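Local atomic coordinates of vacuolar-sorting protein BRO1 (Saccharomyces cerevisiae, PDB entry 1ZB1), a protein that sorts cargo proteins into the intralumenal vesicles of multivesicular bodies, recruiting the deubiquitinase DOA4 to endosomes so that ubiquitin is removed from the cargo before it is enclosed. Residues 22-27 and 42-47; 79-84 and 366-371; 206-211 and 260-265. All blocks are in the same frame, centred on the assembly; numbering follows the deposited sequence.

Contact 1 (22-27 and 42-47); sequences DWKKGL and TFYDEK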
# COMPACT_ATOMS: atom_id res chain seq x y z
N ASP A 22 -27.37 -4.27 -12.67
CA ASP A 22 -28.07 -5.46 -13.15
C ASP A 22 -27.51 -5.92 -14.49
O ASP A 22 -27.94 -5.44 -15.54
CB ASP A 22 -29.58 -5.18 -13.28
CG ASP A 22 -30.37 -6.42 -13.64
OD1 ASP A 22 -31.62 -6.39 -13.54
OD2 ASP A 22 -29.76 -7.44 -14.03
N TRP A 23 -26.55 -6.84 -14.45
CA TRP A 23 -25.94 -7.35 -15.67
C TRP A 23 -26.96 -8.10 -16.54
O TRP A 23 -26.88 -8.04 -17.77
CB TRP A 23 -24.77 -8.29 -15.36
CG TRP A 23 -23.42 -7.61 -15.35
CD1 TRP A 23 -22.65 -7.31 -14.26
CD2 TRP A 23 -22.67 -7.18 -16.49
NE1 TRP A 23 -21.47 -6.72 -14.65
CE2 TRP A 23 -21.45 -6.62 -16.01
CE3 TRP A 23 -22.90 -7.20 -17.87
CZ2 TRP A 23 -20.47 -6.10 -16.87
CZ3 TRP A 23 -21.92 -6.68 -18.73
CH2 TRP A 23 -20.73 -6.14 -18.22
N LYS A 24 -27.91 -8.79 -15.92
CA LYS A 24 -28.93 -9.52 -16.68
C LYS A 24 -29.77 -8.56 -17.51
O LYS A 24 -29.87 -8.70 -18.73
CB LYS A 24 -29.83 -10.32 -15.73
CG LYS A 24 -29.08 -11.37 -14.91
CD LYS A 24 -29.98 -12.05 -13.88
CE LYS A 24 -30.98 -12.98 -14.54
NZ LYS A 24 -31.83 -13.69 -13.54
N LYS A 25 -30.36 -7.57 -16.86
CA LYS A 25 -31.18 -6.59 -17.56
C LYS A 25 -30.36 -5.78 -18.56
O LYS A 25 -30.79 -5.52 -19.68
CB LYS A 25 -31.84 -5.64 -16.56
CG LYS A 25 -32.65 -4.51 -17.19
CD LYS A 25 -33.24 -3.60 -16.13
CE LYS A 25 -33.94 -2.40 -16.76
NZ LYS A 25 -34.47 -1.45 -15.74
N GLY A 26 -29.16 -5.38 -18.15
CA GLY A 26 -28.30 -4.59 -19.01
C GLY A 26 -27.83 -5.30 -20.26
O GLY A 26 -27.75 -4.71 -21.33
N LEU A 27 -27.51 -6.58 -20.13
CA LEU A 27 -27.03 -7.35 -21.27
C LEU A 27 -28.18 -7.75 -22.19
O LEU A 27 -28.04 -7.71 -23.42
CB LEU A 27 -26.29 -8.60 -20.77
CG LEU A 27 -25.28 -9.23 -21.73
CD1 LEU A 27 -24.43 -8.15 -22.38
CD2 LEU A 27 -24.40 -10.21 -20.95
N THR A 42 -31.01 -16.02 -28.72
CA THR A 42 -29.99 -16.92 -29.23
C THR A 42 -28.59 -16.48 -28.81
O THR A 42 -27.69 -17.31 -28.66
CB THR A 42 -30.04 -17.00 -30.77
OG1 THR A 42 -31.32 -17.51 -31.18
CG2 THR A 42 -28.94 -17.91 -31.30
N PHE A 43 -28.41 -15.18 -28.61
CA PHE A 43 -27.12 -14.62 -28.23
C PHE A 43 -26.94 -14.44 -26.72
O PHE A 43 -25.92 -13.93 -26.27
CB PHE A 43 -26.91 -13.26 -28.91
CG PHE A 43 -27.02 -13.30 -30.42
CD1 PHE A 43 -28.26 -13.43 -31.04
CD2 PHE A 43 -25.89 -13.21 -31.22
CE1 PHE A 43 -28.37 -13.46 -32.43
CE2 PHE A 43 -25.98 -13.24 -32.61
CZ PHE A 43 -27.23 -13.37 -33.21
N TYR A 44 -27.94 -14.88 -25.95
CA TYR A 44 -27.91 -14.74 -24.50
C TYR A 44 -27.62 -16.04 -23.75
O TYR A 44 -28.21 -17.08 -24.04
CB TYR A 44 -29.26 -14.18 -24.05
CG TYR A 44 -29.34 -13.75 -22.60
CD1 TYR A 44 -28.52 -12.74 -22.11
CD2 TYR A 44 -30.25 -14.34 -21.72
CE1 TYR A 44 -28.61 -12.31 -20.78
CE2 TYR A 44 -30.35 -13.92 -20.40
CZ TYR A 44 -29.53 -12.90 -19.93
OH TYR A 44 -29.61 -12.48 -18.63
N ASP A 45 -26.69 -15.97 -22.80
CA ASP A 45 -26.35 -17.13 -21.97
C ASP A 45 -26.92 -16.79 -20.60
O ASP A 45 -26.27 -16.12 -19.80
CB ASP A 45 -24.83 -17.29 -21.86
CG ASP A 45 -24.42 -18.55 -21.12
OD1 ASP A 45 -25.20 -19.04 -20.26
OD2 ASP A 45 -23.30 -19.05 -21.37
N GLU A 46 -28.14 -17.25 -20.34
CA GLU A 46 -28.82 -16.98 -19.08
C GLU A 46 -28.05 -17.42 -17.84
O GLU A 46 -27.93 -16.66 -16.88
CB GLU A 46 -30.20 -17.64 -19.08
CG GLU A 46 -30.92 -17.65 -17.73
CD GLU A 46 -31.26 -16.26 -17.22
OE1 GLU A 46 -30.32 -15.47 -16.95
OE2 GLU A 46 -32.47 -15.96 -17.08
N LYS A 47 -27.52 -18.64 -17.87
CA LYS A 47 -26.78 -19.16 -16.73
C LYS A 47 -25.51 -18.35 -16.42
O LYS A 47 -25.31 -17.91 -15.28
CB LYS A 47 -26.40 -20.62 -16.97
CG LYS A 47 -25.79 -21.31 -15.77
CD LYS A 47 -25.57 -22.79 -16.05
CE LYS A 47 -24.97 -23.50 -14.84
NZ LYS A 47 -23.58 -23.05 -14.54
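Lys25 N donates to Asp22 OD2 at 2.9 Å along a nearly straight line (171°), capping the helix turn on which Lys24 meets Tyr44 across the contact; the donor stands well above the carboxylate plane. The contact joins the starts of two helices of the mainly helical Bro1 domain, 23-34 and 46-58, each with an aspartate at its N-cap. On the second helix the cap is Asp45, whose OD1 accepts from Ala48 N. Between these two capped turns the contact is mainly packing.

The phenol oxygen of Tyr44 rests against the root of Lys24: its OH lies 3.6 Å from Lys24 CA and equally near Lys24 CB, with Lys24 CG only slightly farther off. Tyr44 does most of the reaching. With CG opposite the backbone nitrogen (chi1 -170°), its ring extends across to the first turn of helix 23-34. Leu27 CB comes up at the edge of that ring, near its plane, 4.4 Å from Tyr44 CE1. Leu27 is buried, and it also meets Thr49 of helix 46-58 and Leu367 and Ile371 of helix 349-371, which places the inner side of the contact in a three-helix junction.

The outer side is charged and more open to solvent. Glu46 folds back at its second torsion (64°), which carries the carboxylate toward the bent chain of Lys24. The ends do not make a salt bridge, since Lys24 NZ stays 4.1 Å from Glu46 OE1; any attraction is therefore probably modest. Nearer to the carboxylate is the methylene before the ammonium group, with Lys24 CE 3.5 Å from Glu46 OE1.

Contact 2 (79-84 and 366-371); sequences LEHLYF and SLYRGI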
# COMPACT_ATOMS: atom_id res chain seq x y z
N LEU A 79 -13.61 -8.70 -16.78
CA LEU A 79 -13.50 -7.38 -17.41
C LEU A 79 -12.33 -7.28 -18.37
O LEU A 79 -12.45 -6.68 -19.44
CB LEU A 79 -13.32 -6.31 -16.33
CG LEU A 79 -14.47 -5.48 -15.76
CD1 LEU A 79 -15.85 -6.03 -16.11
CD2 LEU A 79 -14.26 -5.37 -14.27
N GLU A 80 -11.19 -7.84 -17.98
CA GLU A 80 -10.00 -7.78 -18.82
C GLU A 80 -10.22 -8.53 -20.14
O GLU A 80 -9.86 -8.03 -21.21
CB GLU A 80 -8.79 -8.35 -18.06
CG GLU A 80 -7.46 -8.11 -18.77
CD GLU A 80 -7.12 -6.63 -18.92
OE1 GLU A 80 -7.97 -5.86 -19.42
OE2 GLU A 80 -6.00 -6.24 -18.54
N HIS A 81 -10.80 -9.72 -20.06
CA HIS A 81 -11.07 -10.50 -21.27
C HIS A 81 -12.12 -9.79 -22.13
O HIS A 81 -12.06 -9.84 -23.35
CB HIS A 81 -11.57 -11.91 -20.92
CG HIS A 81 -10.48 -12.86 -20.53
ND1 HIS A 81 -10.32 -13.32 -19.24
CD2 HIS A 81 -9.51 -13.44 -21.27
CE1 HIS A 81 -9.29 -14.15 -19.20
NE2 HIS A 81 -8.78 -14.24 -20.42
N LEU A 82 -13.09 -9.14 -21.48
CA LEU A 82 -14.14 -8.42 -22.20
C LEU A 82 -13.48 -7.27 -22.96
O LEU A 82 -13.82 -6.99 -24.11
CB LEU A 82 -15.18 -7.86 -21.22
CG LEU A 82 -16.35 -7.07 -21.82
CD1 LEU A 82 -17.13 -7.94 -22.79
CD2 LEU A 82 -17.26 -6.59 -20.70
N TYR A 83 -12.54 -6.60 -22.29
CA TYR A 83 -11.83 -5.48 -22.89
C TYR A 83 -10.93 -5.94 -24.03
O TYR A 83 -10.79 -5.23 -25.03
CB TYR A 83 -11.00 -4.76 -21.82
CG TYR A 83 -10.18 -3.60 -22.34
CD1 TYR A 83 -8.81 -3.75 -22.57
CD2 TYR A 83 -10.76 -2.36 -22.58
CE1 TYR A 83 -8.04 -2.68 -23.03
CE2 TYR A 83 -9.99 -1.28 -23.04
CZ TYR A 83 -8.64 -1.45 -23.26
OH TYR A 83 -7.87 -0.40 -23.70
N PHE A 84 -10.32 -7.11 -23.90
CA PHE A 84 -9.47 -7.64 -24.97
C PHE A 84 -10.31 -7.84 -26.23
O PHE A 84 -9.83 -7.64 -27.35
CB PHE A 84 -8.87 -9.02 -24.60
CG PHE A 84 -7.82 -8.98 -23.53
CD1 PHE A 84 -7.05 -7.84 -23.30
CD2 PHE A 84 -7.54 -10.13 -22.79
CE1 PHE A 84 -6.03 -7.85 -22.35
CE2 PHE A 84 -6.52 -10.15 -21.83
CZ PHE A 84 -5.76 -9.00 -21.62
N SER A 366 -19.02 -18.16 -24.18
CA SER A 366 -20.30 -18.05 -24.89
C SER A 366 -20.91 -16.67 -24.71
O SER A 366 -21.50 -16.11 -25.65
CB SER A 366 -21.27 -19.12 -24.38
OG SER A 366 -20.77 -20.43 -24.59
N LEU A 367 -20.80 -16.12 -23.51
CA LEU A 367 -21.34 -14.79 -23.24
C LEU A 367 -20.63 -13.78 -24.13
O LEU A 367 -21.28 -12.98 -24.80
CB LEU A 367 -21.15 -14.44 -21.75
CG LEU A 367 -21.69 -13.09 -21.27
CD1 LEU A 367 -21.91 -13.12 -19.77
CD2 LEU A 367 -20.73 -11.98 -21.66
N TYR A 368 -19.30 -13.84 -24.16
CA TYR A 368 -18.49 -12.93 -24.99
C TYR A 368 -18.87 -13.03 -26.47
O TYR A 368 -19.13 -12.01 -27.12
CB TYR A 368 -17.00 -13.25 -24.85
CG TYR A 368 -16.38 -12.99 -23.48
CD1 TYR A 368 -15.37 -13.82 -22.99
CD2 TYR A 368 -16.77 -11.90 -22.70
CE1 TYR A 368 -14.76 -13.58 -21.76
CE2 TYR A 368 -16.16 -11.65 -21.46
CZ TYR A 368 -15.16 -12.50 -21.00
OH TYR A 368 -14.54 -12.27 -19.79
N ARG A 369 -18.88 -14.25 -27.01
CA ARG A 369 -19.21 -14.46 -28.42
C ARG A 369 -20.54 -13.81 -28.81
O ARG A 369 -20.68 -13.28 -29.90
CB ARG A 369 -19.24 -15.96 -28.74
CG ARG A 369 -17.85 -16.59 -28.78
CD ARG A 369 -17.93 -18.10 -28.93
NE ARG A 369 -16.60 -18.70 -29.07
CZ ARG A 369 -15.84 -18.59 -30.15
NH1 ARG A 369 -16.27 -17.91 -31.21
NH2 ARG A 369 -14.64 -19.17 -30.18
N GLY A 370 -21.51 -13.86 -27.90
CA GLY A 370 -22.80 -13.27 -28.18
C GLY A 370 -22.77 -11.76 -28.36
O GLY A 370 -23.66 -11.20 -29.01
N ILE A 371 -21.76 -11.10 -27.80
CA ILE A 371 -21.65 -9.65 -27.91
C ILE A 371 -20.92 -9.24 -29.19
O ILE A 371 -21.54 -8.84 -30.18
CB ILE A 371 -20.88 -9.04 -26.72
CG1 ILE A 371 -21.57 -9.41 -25.41
CG2 ILE A 371 -20.81 -7.52 -26.86
CD1 ILE A 371 -20.84 -8.92 -24.17
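Tyr368, Leu82, His81 and Ile371 form a buried helix-to-helix contact, in which the final modelled helix, 349-371, packs beside helix 65-86. The short segments run in broadly the same N-to-C direction, with a signed crossing angle of -31°, but their axes come no closer than 10.9 Å. That wide spacing is filled chiefly by one side chain, the tyrosine, at the point where Leu82 and Tyr368 have the nearest CA atoms.

Tyr368 projects toward helix 65-86, its CG placed opposite its own carbonyl carbon (chi1 -66°), and the ring lies obliquely across His81 and Leu82. Its hydroxyl end passes close to the histidine root, with Tyr368 OH 3.2 Å from His81 CB. The polar demand of that hydroxyl is met farther back on the same helix, by a hydrogen bond with Phe78 O; the Phe78 ring also meets the tyrosine ring, their planes inclined by about 25°. A hydroxyl engaged with backbone in this way should limit how far the ring can shift.

Topologically, the pair closes a loop of 281 residues: in this Bro1 domain, built largely of helices, the chain returns, after most of its length, to lie alongside one of its early helices. Leu82 fills the space beside the aromatic ring, its CB 3.9 Å from Tyr368 CE2 and its CD1 4.0 Å from Tyr368 CD2. The same leucine touches Leu118 of helix 118-139, so a third helix adjoins this side. His81 starts toward Tyr368, but its end leads away, and the side chain touches Met357 and Ala361, earlier on helix 349-371.

One turn beyond the tyrosine, Ile371 stretches its CG1 branch outward in an extended chain, and the methyl at its end, CD1, stands 4.1 Å from Leu82 CD1.

Contact 3 (206-211 and 260-265); sequences KQYTLI and AYYHGL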
# COMPACT_ATOMS: atom_id res chain seq x y z
N LYS A 206 21.04 -9.14 16.05
CA LYS A 206 22.43 -8.89 16.44
C LYS A 206 23.24 -8.40 15.24
O LYS A 206 24.37 -7.92 15.40
CB LYS A 206 23.04 -10.18 17.00
CG LYS A 206 24.04 -10.00 18.14
CD LYS A 206 25.35 -9.38 17.67
CE LYS A 206 26.44 -9.53 18.74
NZ LYS A 206 26.04 -8.93 20.04
N GLN A 207 22.66 -8.51 14.05
CA GLN A 207 23.32 -8.07 12.82
C GLN A 207 23.17 -6.56 12.67
O GLN A 207 22.49 -6.08 11.76
CB GLN A 207 22.72 -8.77 11.60
CG GLN A 207 23.14 -10.22 11.43
CD GLN A 207 22.58 -10.83 10.16
OE1 GLN A 207 21.37 -11.05 10.04
NE2 GLN A 207 23.45 -11.08 9.19
N TYR A 208 23.81 -5.83 13.57
CA TYR A 208 23.75 -4.38 13.60
C TYR A 208 23.78 -3.72 12.24
O TYR A 208 22.92 -2.90 11.92
CB TYR A 208 24.89 -3.85 14.48
CG TYR A 208 24.82 -4.36 15.90
CD1 TYR A 208 25.95 -4.39 16.72
CD2 TYR A 208 23.61 -4.83 16.43
CE1 TYR A 208 25.88 -4.87 18.02
CE2 TYR A 208 23.53 -5.30 17.73
CZ TYR A 208 24.67 -5.33 18.52
OH TYR A 208 24.59 -5.81 19.80
N THR A 209 24.77 -4.07 11.43
CA THR A 209 24.91 -3.50 10.10
C THR A 209 23.65 -3.69 9.25
O THR A 209 23.19 -2.76 8.58
CB THR A 209 26.13 -4.11 9.38
OG1 THR A 209 26.24 -3.57 8.06
CG2 THR A 209 26.00 -5.63 9.31
N LEU A 210 23.07 -4.89 9.29
CA LEU A 210 21.87 -5.20 8.50
C LEU A 210 20.69 -4.32 8.92
O LEU A 210 20.09 -3.62 8.09
CB LEU A 210 21.49 -6.67 8.69
CG LEU A 210 20.85 -7.46 7.54
CD1 LEU A 210 20.01 -8.58 8.14
CD2 LEU A 210 19.99 -6.58 6.66
N ILE A 211 20.35 -4.36 10.21
CA ILE A 211 19.24 -3.58 10.74
C ILE A 211 19.41 -2.11 10.36
O ILE A 211 18.45 -1.46 9.94
CB ILE A 211 19.15 -3.72 12.28
CG1 ILE A 211 18.65 -5.13 12.65
CG2 ILE A 211 18.17 -2.70 12.86
CD1 ILE A 211 19.54 -6.24 12.19
N ALA A 260 20.94 5.13 12.66
CA ALA A 260 22.17 5.69 13.21
C ALA A 260 22.57 4.92 14.47
O ALA A 260 23.75 4.64 14.68
CB ALA A 260 21.97 7.16 13.55
N TYR A 261 21.59 4.58 15.29
CA TYR A 261 21.84 3.83 16.52
C TYR A 261 22.55 2.50 16.21
O TYR A 261 23.62 2.22 16.75
CB TYR A 261 20.52 3.56 17.24
CG TYR A 261 20.60 2.54 18.37
CD1 TYR A 261 21.47 2.71 19.45
CD2 TYR A 261 19.79 1.40 18.35
CE1 TYR A 261 21.52 1.79 20.49
CE2 TYR A 261 19.83 0.47 19.38
CZ TYR A 261 20.70 0.67 20.45
OH TYR A 261 20.74 -0.25 21.46
N TYR A 262 21.95 1.70 15.33
CA TYR A 262 22.55 0.41 15.00
C TYR A 262 23.91 0.53 14.32
O TYR A 262 24.78 -0.30 14.55
CB TYR A 262 21.57 -0.42 14.18
CG TYR A 262 20.55 -1.10 15.05
CD1 TYR A 262 20.88 -2.24 15.79
CD2 TYR A 262 19.26 -0.57 15.21
CE1 TYR A 262 19.97 -2.83 16.65
CE2 TYR A 262 18.35 -1.15 16.07
CZ TYR A 262 18.71 -2.28 16.79
OH TYR A 262 17.81 -2.85 17.65
N HIS A 263 24.10 1.56 13.51
CA HIS A 263 25.39 1.74 12.86
C HIS A 263 26.42 2.07 13.95
O HIS A 263 27.60 1.74 13.83
CB HIS A 263 25.33 2.86 11.82
CG HIS A 263 26.63 3.10 11.12
ND1 HIS A 263 27.46 4.16 11.42
CD2 HIS A 263 27.26 2.40 10.15
CE1 HIS A 263 28.54 4.10 10.67
NE2 HIS A 263 28.45 3.04 9.88
N GLY A 264 25.95 2.72 15.01
CA GLY A 264 26.83 3.08 16.11
C GLY A 264 27.24 1.83 16.87
O GLY A 264 28.41 1.69 17.23
N LEU A 265 26.29 0.93 17.12
CA LEU A 265 26.59 -0.30 17.82
C LEU A 265 27.61 -1.11 17.03
O LEU A 265 28.38 -1.89 17.59
CB LEU A 265 25.32 -1.13 18.03
CG LEU A 265 24.27 -0.54 18.98
CD1 LEU A 265 23.11 -1.52 19.12
CD2 LEU A 265 24.90 -0.27 20.34
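The backbones come very close where helix 208-230 begins against helix 242-269, with the CA atoms of Tyr208 and Tyr262 just 5.1 Å apart. At this spacing each tyrosine root lies against the other's main chain: Tyr208 CB is 3.6 Å from Tyr262 O, and Tyr262 CB is equally near Tyr208 O.

The two tyrosine side chains cross at about a right angle. Tyr208 CD2 meets the edge of the Tyr262 ring, in its plane, at 3.8 Å from Tyr262 CD1. The faces of Tyr262 are occupied by aliphatic and aromatic carbon: Ile211 CG2 sits over one, 3.5 Å from the ring centroid and 19° off the normal, a close CH-pi contact, while Tyr261 CD2 lies over the opposite face near the rim. The isoleucine methyl gets there because CG2, and not the longer CG1 branch, is the one that stands opposite the backbone nitrogen.

Successive in the chain, these helices form an antiparallel hairpin in the Bro1 domain, whose sequence family belongs to the TPR clan. The contact lies at the N-terminal start of helix 208-230, against the later part of helix 242-269, which follows it in the chain. Helix 208-230 is entered through an inverse gamma turn centred on Gln207, the N-cap residue.

That turn shapes the surroundings of Tyr208. Lys206 O lies 3.3 Å above one face of the ring, offset toward its rim, and Lys206 NZ makes a weak hydrogen bond to the phenol OH. Over the opposite face comes Leu265, whose CB makes a CH-pi contact, 3.9 Å from the centroid of the Tyr208 ring and 22° off its normal. Farther out along the ring, Leu265 CD1 reaches Tyr208 CE2 at 4.0 Å.

Contacts 1 and 2 belong to one packed region, their centres 12 Å apart. Helix 349-371 joins them directly: Leu27 CD2 lies 4.0 Å from Leu367 CG, and Asp45 OD2 is 3.6 Å from Ser366 CB, so the final helix touches both segments of contact 1 while packing on helix 65-86. Contact 3 is remote, on the opposite side of the chain's centre, about 62 Å from contact 1 and 55 Å from contact 2 between centres. In sequence, however, it is nested inside the loop that contact 2 closes. All three are structural packing within a single elongated helical domain; contacts 2 and 3 approach no nearer than about 36 Å between nearest atoms.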